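Local coordinates for glycerol dehydratase (Clostridium butyricum, PDB 1R9D), which probably dehydrates glycerol without vitamin B12, as a glycyl-radical lyase of the pyruvate formate-lyase-like family, at residues I64-Q69 with N220-K225; N243-I248 with S259-C264. All blocks are in the same frame, centred on the assembly; numbering follows the deposited sequence.

Contact 1 (I64-Q69 with N220-K225); sequences ITIRDQ and NRYAKK
Ile64 lies opposite Tyr222 and Ile66 opposite Lys225, their CA atoms 7.2 Å and 7.8 Å apart, where an irregular, extended segment runs past one side of helix 197-230. Ile64 meets two flat groups, one with each branch of its side chain. With CG1 beside the backbone N (chi1 -64°), the CG2 methyl is left anti to that nitrogen and reaches over the Tyr222 ring, in a CH-pi contact with CG2 3.4 Å from the ring centroid, offset toward the rim. The other branch turns to Arg221: Ile64 CG1 sits over the centre of the guanidinium face, 3.2 Å from Arg221 NH2. In this Pyruvate formate lyase-like region the contact fastens the loop that follows helix 47-61 to the flank of a long helix near the protein surface. Arginine serves twice here, since its NH1 donates to the carbonyls of Leu59 and Ile62 while its face carries the isoleucine. Tyr222, likewise, offers a ring for packing and a hydroxyl that bonds to Tyr218 OH and Ser75 N. Thr65 O lies in the plane of that ring, at its edge, 3.5 Å from Tyr222 CE2. Farther along, Ile66 CD1 rests 3.9 Å from Lys225 CG, apolar carbon against the aliphatic part of a lysine.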
loop_
_atom_site.group_PDB
_atom_site.type_symbol
_atom_site.label_atom_id
_atom_site.label_comp_id
_atom_site.label_asym_id
_atom_site.label_seq_id
_atom_site.Cartn_x
_atom_site.Cartn_y
_atom_site.Cartn_z
ATOM N N ILE A 64 28.606 11.201 -16.101
ATOM C CA ILE A 64 29.682 11.098 -15.123
ATOM C C ILE A 64 30.668 12.234 -15.397
ATOM O O ILE A 64 30.837 12.643 -16.544
ATOM C CB ILE A 64 30.406 9.731 -15.270
ATOM C CG1 ILE A 64 29.431 8.601 -14.944
ATOM C CG2 ILE A 64 31.608 9.658 -14.356
ATOM C CD1 ILE A 64 28.806 8.723 -13.570
ATOM N N THR A 65 31.303 12.752 -14.351
ATOM C CA THR A 65 32.257 13.842 -14.527
ATOM C C THR A 65 33.393 13.832 -13.515
ATOM O O THR A 65 33.180 13.635 -12.317
ATOM C CB THR A 65 31.576 15.232 -14.415
ATOM O OG1 THR A 65 30.542 15.356 -15.399
ATOM C CG2 THR A 65 32.602 16.341 -14.629
ATOM N N ILE A 66 34.604 14.035 -14.014
ATOM C CA ILE A 66 35.778 14.120 -13.163
ATOM C C ILE A 66 36.335 15.504 -13.463
ATOM O O ILE A 66 36.772 15.777 -14.581
ATOM C CB ILE A 66 36.828 13.032 -13.493
ATOM C CG1 ILE A 66 36.270 11.653 -13.127
ATOM C CG2 ILE A 66 38.119 13.303 -12.724
ATOM C CD1 ILE A 66 37.269 10.522 -13.213
ATOM N N ARG A 67 36.283 16.388 -12.472
ATOM C CA ARG A 67 36.758 17.754 -12.649
ATOM C C ARG A 67 38.276 17.823 -12.559
ATOM O O ARG A 67 38.912 16.979 -11.931
ATOM C CB ARG A 67 36.110 18.670 -11.607
ATOM C CG ARG A 67 34.582 18.547 -11.549
ATOM C CD ARG A 67 33.960 19.611 -10.653
ATOM N NE ARG A 67 32.575 19.309 -10.291
ATOM C CZ ARG A 67 31.562 19.216 -11.152
ATOM N NH1 ARG A 67 31.760 19.404 -12.449
ATOM N NH2 ARG A 67 30.344 18.929 -10.712
ATOM N N ASP A 68 38.856 18.833 -13.197
ATOM C CA ASP A 68 40.306 18.988 -13.204
ATOM C C ASP A 68 40.940 19.041 -11.814
ATOM O O ASP A 68 40.443 19.718 -10.916
ATOM C CB ASP A 68 40.694 20.248 -13.986
ATOM C CG ASP A 68 40.047 20.305 -15.359
ATOM O OD1 ASP A 68 40.125 19.299 -16.101
ATOM O OD2 ASP A 68 39.464 21.359 -15.700
ATOM N N GLN A 69 42.038 18.308 -11.654
ATOM C CA GLN A 69 42.803 18.258 -10.409
ATOM C C GLN A 69 42.152 17.569 -9.205
ATOM O O GLN A 69 42.685 17.624 -8.100
ATOM C CB GLN A 69 43.233 19.674 -10.008
ATOM C CG GLN A 69 44.105 20.386 -11.039
ATOM C CD GLN A 69 45.300 19.549 -11.474
ATOM O OE1 GLN A 69 46.046 19.025 -10.641
ATOM N NE2 GLN A 69 45.490 19.423 -12.786
ATOM N N ASN A 220 32.305 1.785 -10.668
ATOM C CA ASN A 220 33.117 1.235 -11.747
ATOM C C ASN A 220 33.150 2.144 -12.969
ATOM O O ASN A 220 34.118 2.130 -13.728
ATOM C CB ASN A 220 32.611 -0.157 -12.126
ATOM C CG ASN A 220 33.140 -1.230 -11.200
ATOM O OD1 ASN A 220 32.478 -2.242 -10.949
ATOM N ND2 ASN A 220 34.350 -1.022 -10.689
ATOM N N ARG A 221 32.099 2.934 -13.162
ATOM C CA ARG A 221 32.058 3.856 -14.289
ATOM C C ARG A 221 33.115 4.943 -14.099
ATOM O O ARG A 221 33.690 5.431 -15.074
ATOM C CB ARG A 221 30.672 4.492 -14.421
ATOM C CG ARG A 221 29.581 3.522 -14.860
ATOM C CD ARG A 221 28.250 4.236 -15.036
ATOM N NE ARG A 221 28.313 5.252 -16.082
ATOM C CZ ARG A 221 27.476 6.281 -16.178
ATOM N NH1 ARG A 221 26.506 6.436 -15.285
ATOM N NH2 ARG A 221 27.612 7.162 -17.159
ATOM N N TYR A 222 33.367 5.325 -12.848
ATOM C CA TYR A 222 34.379 6.343 -12.570
ATOM C C TYR A 222 35.770 5.750 -12.717
ATOM O O TYR A 222 36.706 6.439 -13.129
ATOM C CB TYR A 222 34.220 6.929 -11.160
ATOM C CG TYR A 222 33.179 8.019 -11.076
ATOM C CD1 TYR A 222 31.845 7.713 -10.814
ATOM C CD2 TYR A 222 33.517 9.352 -11.317
ATOM C CE1 TYR A 222 30.872 8.706 -10.796
ATOM C CE2 TYR A 222 32.547 10.357 -11.304
ATOM C CZ TYR A 222 31.228 10.021 -11.043
ATOM O OH TYR A 222 30.257 10.991 -11.038
ATOM N N ALA A 223 35.906 4.472 -12.379
ATOM C CA ALA A 223 37.192 3.800 -12.495
ATOM C C ALA A 223 37.610 3.791 -13.964
ATOM O O ALA A 223 38.775 4.029 -14.292
ATOM C CB ALA A 223 37.092 2.376 -11.962
ATOM N N LYS A 224 36.648 3.529 -14.843
ATOM C CA LYS A 224 36.898 3.496 -16.279
ATOM C C LYS A 224 37.143 4.903 -16.813
ATOM O O LYS A 224 38.010 5.115 -17.663
ATOM C CB LYS A 224 35.706 2.874 -17.013
ATOM C CG LYS A 224 35.864 2.862 -18.522
ATOM C CD LYS A 224 34.562 2.529 -19.224
ATOM C CE LYS A 224 34.705 2.697 -20.733
ATOM N NZ LYS A 224 33.403 2.565 -21.444
ATOM N N LYS A 225 36.367 5.862 -16.316
ATOM C CA LYS A 225 36.502 7.254 -16.732
ATOM C C LYS A 225 37.905 7.762 -16.405
ATOM O O LYS A 225 38.534 8.445 -17.214
ATOM C CB LYS A 225 35.473 8.114 -16.003
ATOM C CG LYS A 225 35.385 9.547 -16.493
ATOM C CD LYS A 225 34.637 9.625 -17.808
ATOM C CE LYS A 225 34.351 11.064 -18.195
ATOM N NZ LYS A 225 33.484 11.142 -19.402
#

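Contact 2 (N243-I248 with S259-C264); sequences NEIAKI and SFYEAC
Ile248 and Tyr261 carry this contact, a methyl set squarely on an aromatic face. Ile248 CD1 lies over the centre of the ring in a CH-pi contact, 3.3 Å from its centroid, and the two side chains cross at about a right angle. Isoleucine suits the place because its second branch is also used: its CG2 methyl, anti to the backbone N, packs 3.9 Å from Glu262 CA. Around the tyrosine, Ile245 CG1 approaches Tyr261 OH at 3.7 Å, and the methylene Glu244 CG comes obliquely to within 4.2 Å of Tyr261 CE2. The two segments belong to consecutive helices, 236-252 and 260-277, of the pyruvate formate-lyase-like region, whose local axes cross at -71° and pass 10.7 Å apart. The ring is steadied at its far end, where Tyr261 OH hydrogen-bonds to Leu71 O. The start of the second helix is set by a capping box: Ser259 N donates to Glu262 OE2 (3.2 Å), while Glu262 N returns a weak bond to Ser259 OG (3.3 Å). Serine and glutamate suit these positions, each accepting from the other's backbone N-H. Glu262 OE2 also takes the N-H of Lys258 and a salt bridge from Lys251, which would favour its charged form.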
loop_
_atom_site.group_PDB
_atom_site.type_symbol
_atom_site.label_atom_id
_atom_site.label_comp_id
_atom_site.label_asym_id
_atom_site.label_seq_id
_atom_site.Cartn_x
_atom_site.Cartn_y
_atom_site.Cartn_z
ATOM N N ASN A 243 45.529 7.487 -12.517
ATOM C CA ASN A 243 45.660 6.035 -12.518
ATOM C C ASN A 243 45.429 5.485 -11.119
ATOM O O ASN A 243 44.941 4.368 -10.954
ATOM C CB ASN A 243 47.042 5.602 -13.014
ATOM C CG ASN A 243 47.112 5.516 -14.523
ATOM O OD1 ASN A 243 46.223 4.949 -15.163
ATOM N ND2 ASN A 243 48.172 6.067 -15.103
ATOM N N GLU A 244 45.790 6.272 -10.111
ATOM C CA GLU A 244 45.600 5.840 -8.735
ATOM C C GLU A 244 44.112 5.903 -8.395
ATOM O O GLU A 244 43.603 5.076 -7.640
ATOM C CB GLU A 244 46.402 6.721 -7.774
ATOM C CG GLU A 244 46.237 6.328 -6.312
ATOM C CD GLU A 244 46.760 4.933 -6.009
ATOM O OE1 GLU A 244 46.928 4.129 -6.954
ATOM O OE2 GLU A 244 46.994 4.631 -4.819
ATOM N N ILE A 245 43.421 6.888 -8.961
ATOM C CA ILE A 245 41.988 7.044 -8.742
ATOM C C ILE A 245 41.277 5.843 -9.358
ATOM O O ILE A 245 40.388 5.250 -8.750
ATOM C CB ILE A 245 41.463 8.347 -9.401
ATOM C CG1 ILE A 245 42.022 9.563 -8.658
ATOM C CG2 ILE A 245 39.944 8.367 -9.398
ATOM C CD1 ILE A 245 41.673 10.887 -9.304
ATOM N N ALA A 246 41.680 5.481 -10.572
ATOM C CA ALA A 246 41.077 4.342 -11.247
ATOM C C ALA A 246 41.262 3.085 -10.406
ATOM O O ALA A 246 40.363 2.248 -10.319
ATOM C CB ALA A 246 41.706 4.151 -12.620
ATOM N N LYS A 247 42.429 2.964 -9.781
ATOM C CA LYS A 247 42.740 1.806 -8.948
ATOM C C LYS A 247 41.877 1.755 -7.692
ATOM O O LYS A 247 41.331 0.708 -7.339
ATOM C CB LYS A 247 44.214 1.825 -8.537
ATOM C CG LYS A 247 44.595 0.684 -7.607
ATOM C CD LYS A 247 46.062 0.731 -7.211
ATOM C CE LYS A 247 46.412 -0.440 -6.303
ATOM N NZ LYS A 247 47.866 -0.482 -5.976
ATOM N N ILE A 248 41.764 2.891 -7.014
ATOM C CA ILE A 248 40.973 2.966 -5.793
ATOM C C ILE A 248 39.492 2.731 -6.057
ATOM O O ILE A 248 38.840 1.988 -5.324
ATOM C CB ILE A 248 41.174 4.329 -5.095
ATOM C CG1 ILE A 248 42.613 4.424 -4.586
ATOM C CG2 ILE A 248 40.201 4.479 -3.936
ATOM C CD1 ILE A 248 42.950 5.736 -3.945
ATOM N N SER A 259 42.992 1.488 3.184
ATOM C CA SER A 259 43.824 2.664 3.414
ATOM C C SER A 259 42.956 3.903 3.619
ATOM O O SER A 259 41.741 3.859 3.417
ATOM C CB SER A 259 44.736 2.893 2.213
ATOM O OG SER A 259 43.972 3.281 1.089
ATOM N N PHE A 260 43.585 5.012 3.998
ATOM C CA PHE A 260 42.851 6.254 4.223
ATOM C C PHE A 260 42.257 6.816 2.932
ATOM O O PHE A 260 41.115 7.272 2.916
ATOM C CB PHE A 260 43.759 7.304 4.877
ATOM C CG PHE A 260 43.017 8.508 5.398
ATOM C CD1 PHE A 260 42.146 8.389 6.479
ATOM C CD2 PHE A 260 43.178 9.754 4.802
ATOM C CE1 PHE A 260 41.445 9.496 6.958
ATOM C CE2 PHE A 260 42.481 10.872 5.272
ATOM C CZ PHE A 260 41.612 10.741 6.355
ATOM N N TYR A 261 43.025 6.780 1.844
ATOM C CA TYR A 261 42.540 7.295 0.567
ATOM C C TYR A 261 41.289 6.508 0.167
ATOM O O TYR A 261 40.298 7.085 -0.280
ATOM C CB TYR A 261 43.626 7.141 -0.509
ATOM C CG TYR A 261 43.483 8.033 -1.737
ATOM C CD1 TYR A 261 42.246 8.546 -2.130
ATOM C CD2 TYR A 261 44.590 8.304 -2.545
ATOM C CE1 TYR A 261 42.118 9.302 -3.295
ATOM C CE2 TYR A 261 44.472 9.051 -3.707
ATOM C CZ TYR A 261 43.239 9.547 -4.080
ATOM O OH TYR A 261 43.130 10.267 -5.247
ATOM N N GLU A 262 41.343 5.189 0.331
ATOM C CA GLU A 262 40.212 4.328 -0.003
ATOM C C GLU A 262 38.994 4.669 0.855
ATOM O O GLU A 262 37.869 4.689 0.361
ATOM C CB GLU A 262 40.584 2.854 0.191
ATOM C CG GLU A 262 41.553 2.320 -0.862
ATOM C CD GLU A 262 42.066 0.927 -0.545
ATOM O OE1 GLU A 262 42.851 0.383 -1.357
ATOM O OE2 GLU A 262 41.694 0.375 0.517
ATOM N N ALA A 263 39.222 4.935 2.138
ATOM C CA ALA A 263 38.128 5.286 3.044
ATOM C C ALA A 263 37.496 6.614 2.618
ATOM O O ALA A 263 36.271 6.747 2.598
ATOM C CB ALA A 263 38.642 5.376 4.478
ATOM N N CYS A 264 38.328 7.593 2.265
ATOM C CA CYS A 264 37.825 8.898 1.832
ATOM C C CYS A 264 36.997 8.809 0.554
ATOM O O CYS A 264 35.953 9.454 0.428
ATOM C CB CYS A 264 38.985 9.882 1.606
ATOM S SG CYS A 264 39.782 10.479 3.116
#

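From the N terminus, helix 47-61 leads into the loop holding 64-69. The chain then travels through some 150 mostly helical residues before helix 197-230 returns to that loop and closes contact 1. Contact 2 follows in series, neither nested with contact 1 nor crossing it: it closes only the short turn between helices 236-252 and 260-277. Their centres lie about 13 Å apart, and the contacts touch through the successive helices 197-230 and 236-252, where Ala223 O packs 3.4 Å from Ala246 CB. Val73 of the early loop touches both Ile66 and Ile245. Contact 1 ties this loop to helix 197-230, contact 2 joins the next two helices, and Leu71 bonds to Tyr261.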